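Local coordinates for putative acetoin utilization protein, acetoin dehydrogenase (Thermus thermophilus, PDB 5AWE), which is of unknown function but, combining paired CBS domains with an ACT domain, probably senses a small ligand in a regulatory role, at residues 35-40 / 45-50; 88-93 / 116-121; 139-144 / 192-197. All coordinates share one frame; numbering follows the deposited sequence.

Interactions 1 and 2 belong to the two CBS repeats and touch each other, whereas interaction 3 lies in the ACT domain, well away from both. The centres of interactions 1 and 2 are 16 Å apart, and they meet where Leu-117 of segment 116-121 packs through CD2 on Pro-36 and on Met-38, 4.0 Å from its SE atom. Interaction 3 is centred 38 Å from interaction 2 and 48 Å from interaction 1; its nearest atoms are about 23 Å and 31 Å away, respectively. Across the subunit interface, Arg-142 of interaction 3 packs on Pro-93 of the second subunit, a residue of that copy's segment 88-93, so the ACT domain of one chain meets the second CBS repeat of the other.

Interaction 1. Residues 35-40 / 45-50; sequences LPVMEG and GLVTDK
The beta hairpin of the first CBS repeat pairs strand 34-39 with strand 42-48, and this contact is the part leading into helix 49-53. Leu-35 and Val-47 form an antiparallel hydrogen-bonded pair: Leu-35 N gives a short bond of 2.6 Å to Val-47 O, and Val-47 N returns one of 3.1 Å to Leu-35 O. Nearer the turn, Val-37 N bonds to Gly-45 O at 2.8 Å. Pro-36 and Leu-46 make the non-hydrogen-bonded pair next to Leu-35 and Val-47. With CG anti to the backbone N (chi1 -169°) and chi2 at -88°, Leu-46 turns CD2 over the neighbouring strand, 3.4 Å from Pro-36 CA. The other face of the hairpin, bearing Leu-35, Val-37 and Val-47, is covered in part by Leu-27 of helix 20-30 and by Met-81. Beyond the strand, Thr-48 takes the N-cap of the helix, its OG1 bonded to Asp-51 N; in nucleotide-binding CBS domains this strand-to-helix junction commonly borders the ligand, but no ligand is part of this contact. Gly-45 offers no side chain beside Val-37, whose CB and CG2 lie against the Gly-45 carbonyl. On that same face the valines meet branch to branch, Val-37 CG2 lying 4.2 Å from Val-47 CG2.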
# COMPACT_ATOMS: atom_id res chain seq x y z
N LEU A 35 7.20 -14.97 -16.42
CA LEU A 35 7.56 -16.12 -15.60
C LEU A 35 6.68 -17.31 -15.95
O LEU A 35 5.52 -17.37 -15.54
CB LEU A 35 7.39 -15.75 -14.12
CG LEU A 35 8.53 -16.01 -13.13
CD1 LEU A 35 9.88 -15.91 -13.81
CD2 LEU A 35 8.42 -14.98 -12.00
N PRO A 36 7.22 -18.26 -16.72
CA PRO A 36 6.39 -19.42 -17.06
C PRO A 36 6.12 -20.17 -15.76
O PRO A 36 6.92 -20.11 -14.84
CB PRO A 36 7.26 -20.22 -18.03
CG PRO A 36 8.66 -19.78 -17.73
CD PRO A 36 8.58 -18.36 -17.28
N VAL A 37 4.98 -20.85 -15.68
CA VAL A 37 4.60 -21.55 -14.45
C VAL A 37 4.58 -23.07 -14.64
O VAL A 37 3.75 -23.59 -15.39
CB VAL A 37 3.22 -21.09 -13.96
CG1 VAL A 37 2.90 -21.75 -12.61
CG2 VAL A 37 3.20 -19.57 -13.80
N MSE A 38 5.48 -23.76 -13.95
CA MSE A 38 5.59 -25.22 -14.02
C MSE A 38 4.83 -25.95 -12.91
O MSE A 38 4.84 -25.52 -11.75
CB MSE A 38 7.07 -25.66 -13.96
CG MSE A 38 7.94 -25.07 -15.06
SE MSE A 38 7.34 -25.50 -16.68
CE MSE A 38 7.77 -27.27 -16.78
N GLU A 39 4.20 -27.05 -13.27
CA GLU A 39 3.60 -27.95 -12.29
C GLU A 39 3.58 -29.37 -12.86
O GLU A 39 3.27 -29.58 -14.03
CB GLU A 39 2.18 -27.51 -11.96
CG GLU A 39 1.53 -28.30 -10.83
CD GLU A 39 0.14 -27.79 -10.49
OE1 GLU A 39 -0.66 -27.57 -11.43
OE2 GLU A 39 -0.15 -27.60 -9.28
N GLY A 40 3.91 -30.35 -12.02
CA GLY A 40 3.94 -31.72 -12.50
C GLY A 40 4.91 -31.86 -13.66
O GLY A 40 4.80 -32.78 -14.47
N GLY A 45 0.84 -22.44 -17.07
CA GLY A 45 0.44 -21.05 -17.05
C GLY A 45 1.59 -20.09 -17.24
O GLY A 45 2.75 -20.50 -17.27
N LEU A 46 1.28 -18.81 -17.37
CA LEU A 46 2.29 -17.79 -17.60
C LEU A 46 1.90 -16.49 -16.91
O LEU A 46 0.73 -16.09 -16.91
CB LEU A 46 2.45 -17.55 -19.10
CG LEU A 46 3.64 -16.70 -19.58
CD1 LEU A 46 3.25 -15.25 -19.60
CD2 LEU A 46 4.83 -16.93 -18.67
N VAL A 47 2.90 -15.84 -16.31
CA VAL A 47 2.69 -14.58 -15.61
C VAL A 47 3.72 -13.54 -16.01
O VAL A 47 4.91 -13.85 -16.13
CB VAL A 47 2.75 -14.78 -14.06
CG1 VAL A 47 1.57 -15.60 -13.58
CG2 VAL A 47 4.03 -15.48 -13.69
N THR A 48 3.27 -12.31 -16.21
CA THR A 48 4.18 -11.18 -16.40
C THR A 48 4.30 -10.34 -15.13
O THR A 48 3.51 -10.48 -14.19
CB THR A 48 3.70 -10.25 -17.51
OG1 THR A 48 2.50 -9.60 -17.10
CG2 THR A 48 3.44 -11.04 -18.80
N ASP A 49 5.29 -9.45 -15.11
CA ASP A 49 5.47 -8.51 -14.02
C ASP A 49 4.21 -7.65 -13.90
O ASP A 49 3.76 -7.35 -12.79
CB ASP A 49 6.69 -7.62 -14.30
CG ASP A 49 7.17 -6.88 -13.05
OD1 ASP A 49 7.73 -7.52 -12.15
OD2 ASP A 49 6.99 -5.65 -12.99
N LYS A 50 3.64 -7.25 -15.04
CA LYS A 50 2.38 -6.51 -15.03
C LYS A 50 1.26 -7.29 -14.33
O LYS A 50 0.67 -6.80 -13.37
CB LYS A 50 1.94 -6.18 -16.45
CG LYS A 50 2.33 -4.80 -16.93
CD LYS A 50 1.36 -4.30 -18.00
CE LYS A 50 -0.04 -4.10 -17.43
NZ LYS A 50 -1.04 -3.78 -18.48

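Interaction 2. Residues 88-93 / 116-121; sequences VEADAP and RLVGII
With chi1 at -62°, Val-118 holds CG1 beside its own backbone N and wedges CG2 between that N and the carbonyl carbon, from where CG2 meets the methyl of Ala-90, CB, at 4.0 Å. Ile-121 has CG1 extended away from its N (chi1 -176°), leaving the short branch, CG2, to face Val-88 CG2 at 4.2 Å. These two methyl contacts carry the interaction. They span the intervening strand 108-113, whose Val-111 touches both Val-118 and Ile-121. A classic beta bulge, in which Val-118 and Gly-119 both face Val-111, explains why residues three apart can look the same way: the extra residue resets the alternation, and Val-118 and Ile-121 both point toward segment 88-93. On that side the chain leaves strand 88-89 through a type I turn, closed by Ala-92 N to Glu-89 O at 3.0 Å, with Ala-90 as its second residue. Backbone bonds from Val-88 and Ala-90 to Met-112 tie this edge into the second CBS sheet. Helix 94-103 joins the packing, Leu-100 against Val-88 and Leu-94 against Ile-121. No hydrogen bond crosses between the segments, so their direct contact is purely apolar and their polar links are indirect, through strand 108-113.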
# COMPACT_ATOMS: atom_id res chain seq x y z
N VAL A 88 6.19 -21.34 -28.71
CA VAL A 88 6.80 -21.74 -29.97
C VAL A 88 7.78 -22.88 -29.76
O VAL A 88 8.38 -23.00 -28.69
CB VAL A 88 7.58 -20.59 -30.64
CG1 VAL A 88 6.75 -19.94 -31.72
CG2 VAL A 88 8.00 -19.58 -29.59
N GLU A 89 7.94 -23.71 -30.79
CA GLU A 89 8.91 -24.80 -30.74
C GLU A 89 10.31 -24.24 -30.96
O GLU A 89 10.49 -23.32 -31.75
CB GLU A 89 8.59 -25.84 -31.82
CG GLU A 89 7.11 -25.94 -32.16
CD GLU A 89 6.65 -24.85 -33.13
OE1 GLU A 89 6.93 -24.98 -34.34
OE2 GLU A 89 6.03 -23.86 -32.68
N ALA A 90 11.28 -24.79 -30.26
CA ALA A 90 12.66 -24.35 -30.39
C ALA A 90 13.10 -24.37 -31.86
O ALA A 90 13.81 -23.46 -32.32
CB ALA A 90 13.58 -25.24 -29.56
N ASP A 91 12.67 -25.39 -32.59
CA ASP A 91 13.14 -25.61 -33.96
C ASP A 91 12.31 -24.86 -34.98
O ASP A 91 12.45 -25.08 -36.17
CB ASP A 91 13.11 -27.10 -34.30
CG ASP A 91 11.69 -27.65 -34.40
OD1 ASP A 91 10.85 -27.02 -35.07
OD2 ASP A 91 11.42 -28.71 -33.80
N ALA A 92 11.43 -23.99 -34.51
CA ALA A 92 10.58 -23.22 -35.42
C ALA A 92 11.35 -22.06 -36.04
O ALA A 92 12.38 -21.62 -35.51
CB ALA A 92 9.38 -22.69 -34.67
N PRO A 93 10.88 -21.57 -37.20
CA PRO A 93 11.61 -20.45 -37.80
C PRO A 93 11.44 -19.22 -36.90
O PRO A 93 10.38 -19.03 -36.30
CB PRO A 93 10.97 -20.27 -39.17
CG PRO A 93 9.64 -20.95 -39.07
CD PRO A 93 9.79 -22.05 -38.06
N ARG A 116 8.39 -30.29 -23.27
CA ARG A 116 9.46 -29.76 -22.43
C ARG A 116 9.75 -28.27 -22.66
O ARG A 116 9.53 -27.74 -23.75
CB ARG A 116 10.75 -30.56 -22.66
CG ARG A 116 11.83 -30.23 -21.66
CD ARG A 116 13.19 -30.62 -22.21
NE ARG A 116 13.90 -31.56 -21.34
CZ ARG A 116 14.50 -31.21 -20.21
NH1 ARG A 116 14.47 -29.95 -19.81
NH2 ARG A 116 15.15 -32.13 -19.50
N LEU A 117 10.25 -27.60 -21.62
CA LEU A 117 10.59 -26.17 -21.69
C LEU A 117 12.10 -26.00 -21.80
O LEU A 117 12.84 -26.48 -20.94
CB LEU A 117 10.07 -25.44 -20.45
CG LEU A 117 10.41 -23.96 -20.25
CD1 LEU A 117 9.75 -23.12 -21.33
CD2 LEU A 117 9.95 -23.49 -18.88
N VAL A 118 12.55 -25.30 -22.84
CA VAL A 118 13.98 -25.15 -23.10
C VAL A 118 14.49 -23.72 -23.02
O VAL A 118 15.69 -23.48 -22.89
CB VAL A 118 14.36 -25.73 -24.47
CG1 VAL A 118 14.07 -27.22 -24.51
CG2 VAL A 118 13.59 -25.00 -25.57
N GLY A 119 13.58 -22.75 -23.12
CA GLY A 119 13.99 -21.37 -22.99
C GLY A 119 12.88 -20.36 -23.18
O GLY A 119 11.69 -20.68 -23.14
N ILE A 120 13.27 -19.11 -23.40
CA ILE A 120 12.30 -18.05 -23.58
C ILE A 120 12.80 -17.04 -24.61
O ILE A 120 13.97 -16.67 -24.61
CB ILE A 120 12.02 -17.37 -22.22
CG1 ILE A 120 10.73 -16.56 -22.29
CG2 ILE A 120 13.20 -16.50 -21.82
CD1 ILE A 120 9.97 -16.60 -21.00
N ILE A 121 11.92 -16.63 -25.52
CA ILE A 121 12.31 -15.66 -26.55
C ILE A 121 11.41 -14.42 -26.49
O ILE A 121 10.18 -14.52 -26.41
CB ILE A 121 12.24 -16.30 -27.97
CG1 ILE A 121 12.74 -15.29 -29.02
CG2 ILE A 121 10.82 -16.74 -28.29
CD1 ILE A 121 12.97 -15.89 -30.41

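Interaction 3. Residues 139-144 / 192-197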
# COMPACT_ATOMS: atom_id res chain seq x y z
N GLY A 139 26.50 -1.46 -42.45
CA GLY A 139 26.81 -0.31 -43.27
C GLY A 139 26.45 -0.57 -44.73
O GLY A 139 25.41 -1.16 -45.03
N GLY A 140 27.30 -0.13 -45.64
CA GLY A 140 26.97 -0.25 -47.04
C GLY A 140 25.92 0.77 -47.42
O GLY A 140 25.91 1.88 -46.88
N LEU A 141 25.03 0.40 -48.34
CA LEU A 141 23.99 1.31 -48.81
C LEU A 141 22.61 0.70 -48.69
O LEU A 141 22.39 -0.46 -49.02
CB LEU A 141 24.23 1.71 -50.27
CG LEU A 141 25.42 2.62 -50.57
CD1 LEU A 141 25.31 3.14 -52.02
CD2 LEU A 141 25.43 3.78 -49.60
N ARG A 142 21.67 1.52 -48.22
CA ARG A 142 20.27 1.16 -48.23
C ARG A 142 19.62 1.77 -49.47
O ARG A 142 19.52 2.99 -49.61
CB ARG A 142 19.61 1.69 -46.96
CG ARG A 142 18.12 1.42 -46.85
CD ARG A 142 17.55 2.18 -45.65
NE ARG A 142 16.19 1.80 -45.33
CZ ARG A 142 15.11 2.45 -45.75
NH1 ARG A 142 15.25 3.52 -46.53
NH2 ARG A 142 13.90 2.06 -45.36
N ILE A 143 19.19 0.91 -50.39
CA ILE A 143 18.69 1.37 -51.68
C ILE A 143 17.23 0.98 -51.84
O ILE A 143 16.89 -0.20 -51.85
CB ILE A 143 19.51 0.74 -52.85
CG1 ILE A 143 20.99 1.11 -52.70
CG2 ILE A 143 18.97 1.23 -54.20
CD1 ILE A 143 21.89 0.45 -53.72
N THR A 144 16.36 1.98 -51.95
CA THR A 144 14.99 1.73 -52.39
C THR A 144 14.97 1.81 -53.90
O THR A 144 15.38 2.82 -54.48
CB THR A 144 14.01 2.77 -51.84
OG1 THR A 144 14.07 2.78 -50.41
CG2 THR A 144 12.59 2.43 -52.27
N GLY A 192 29.21 2.38 -56.41
CA GLY A 192 28.91 2.33 -57.82
C GLY A 192 27.54 1.77 -58.14
O GLY A 192 27.07 1.90 -59.27
N VAL A 193 26.89 1.16 -57.16
CA VAL A 193 25.64 0.43 -57.41
C VAL A 193 24.51 1.29 -57.95
O VAL A 193 23.89 0.92 -58.94
CB VAL A 193 25.11 -0.27 -56.15
CG1 VAL A 193 23.82 -0.98 -56.50
CG2 VAL A 193 26.13 -1.26 -55.62
N PRO A 194 24.22 2.44 -57.30
CA PRO A 194 23.13 3.32 -57.76
C PRO A 194 23.29 3.71 -59.23
O PRO A 194 22.32 3.67 -60.00
CB PRO A 194 23.23 4.54 -56.84
CG PRO A 194 23.97 4.06 -55.64
CD PRO A 194 24.93 3.02 -56.15
N LYS A 195 24.51 4.07 -59.61
CA LYS A 195 24.83 4.34 -61.01
C LYS A 195 24.37 3.14 -61.85
O LYS A 195 23.42 3.24 -62.63
CB LYS A 195 26.34 4.54 -61.18
CG LYS A 195 26.97 5.51 -60.18
CD LYS A 195 26.88 6.96 -60.65
CE LYS A 195 27.85 7.25 -61.78
NZ LYS A 195 27.89 8.70 -62.13
N ARG A 196 25.06 2.02 -61.65
CA ARG A 196 24.83 0.81 -62.43
C ARG A 196 23.35 0.46 -62.55
O ARG A 196 22.88 0.07 -63.62
CB ARG A 196 25.59 -0.36 -61.82
CG ARG A 196 27.10 -0.19 -61.83
CD ARG A 196 27.79 -1.50 -61.54
NE ARG A 196 27.73 -1.84 -60.12
CZ ARG A 196 28.68 -1.55 -59.25
NH1 ARG A 196 29.76 -0.90 -59.66
NH2 ARG A 196 28.55 -1.88 -57.98
N LEU A 197 22.61 0.59 -61.45
CA LEU A 197 21.20 0.23 -61.43
C LEU A 197 20.40 1.00 -62.47
O LEU A 197 19.69 0.42 -63.29
CB LEU A 197 20.60 0.48 -60.04
CG LEU A 197 20.87 -0.59 -58.98
CD1 LEU A 197 20.42 -0.10 -57.61
CD2 LEU A 197 20.13 -1.87 -59.35
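Leu-197 N bonds to Val-193 O at 2.8 Å, a helical link that sets these two side chains one turn apart on the face that meets strand 141-148. Ile-143 touches both, one with each branch. Its CG1 stands beside its backbone N, anti to the carbonyl carbon (chi1 -58°), and this sends CD1 to Val-193 CG1 at 3.7 Å, the two side chains crossing at a slant. The other branch, CG2, meets Leu-197 CD1 tip to tip at 3.9 Å. Two residues earlier on the strand, the side chains of Leu-141 and Pro-194 cross at about a right angle, CD1 of Leu-141 lying 4.0 Å from Pro-194 CG. All this is methyl and methylene packing, with the segment axes 10.8 Å apart and running within 25° of the same direction. Gly-192 C sits over the centre of one face of the Arg-196 guanidinium, 3.6 Å from the guanidinium plane. Arg-196 also ties the helix to Asp-189, by a salt bridge from NH1 to OD2, and to the loop at Ala-160, by a bond from NE to O. From the strand's other face, Arg-142 makes a salt bridge to Glu-95 of the second subunit. With sheet order 2-3-1-4 and helices 153-158 and 193-199, this is helix-on-sheet packing of the ferredoxin-like beta-alpha-beta-beta-alpha-beta fold that defines ACT domains.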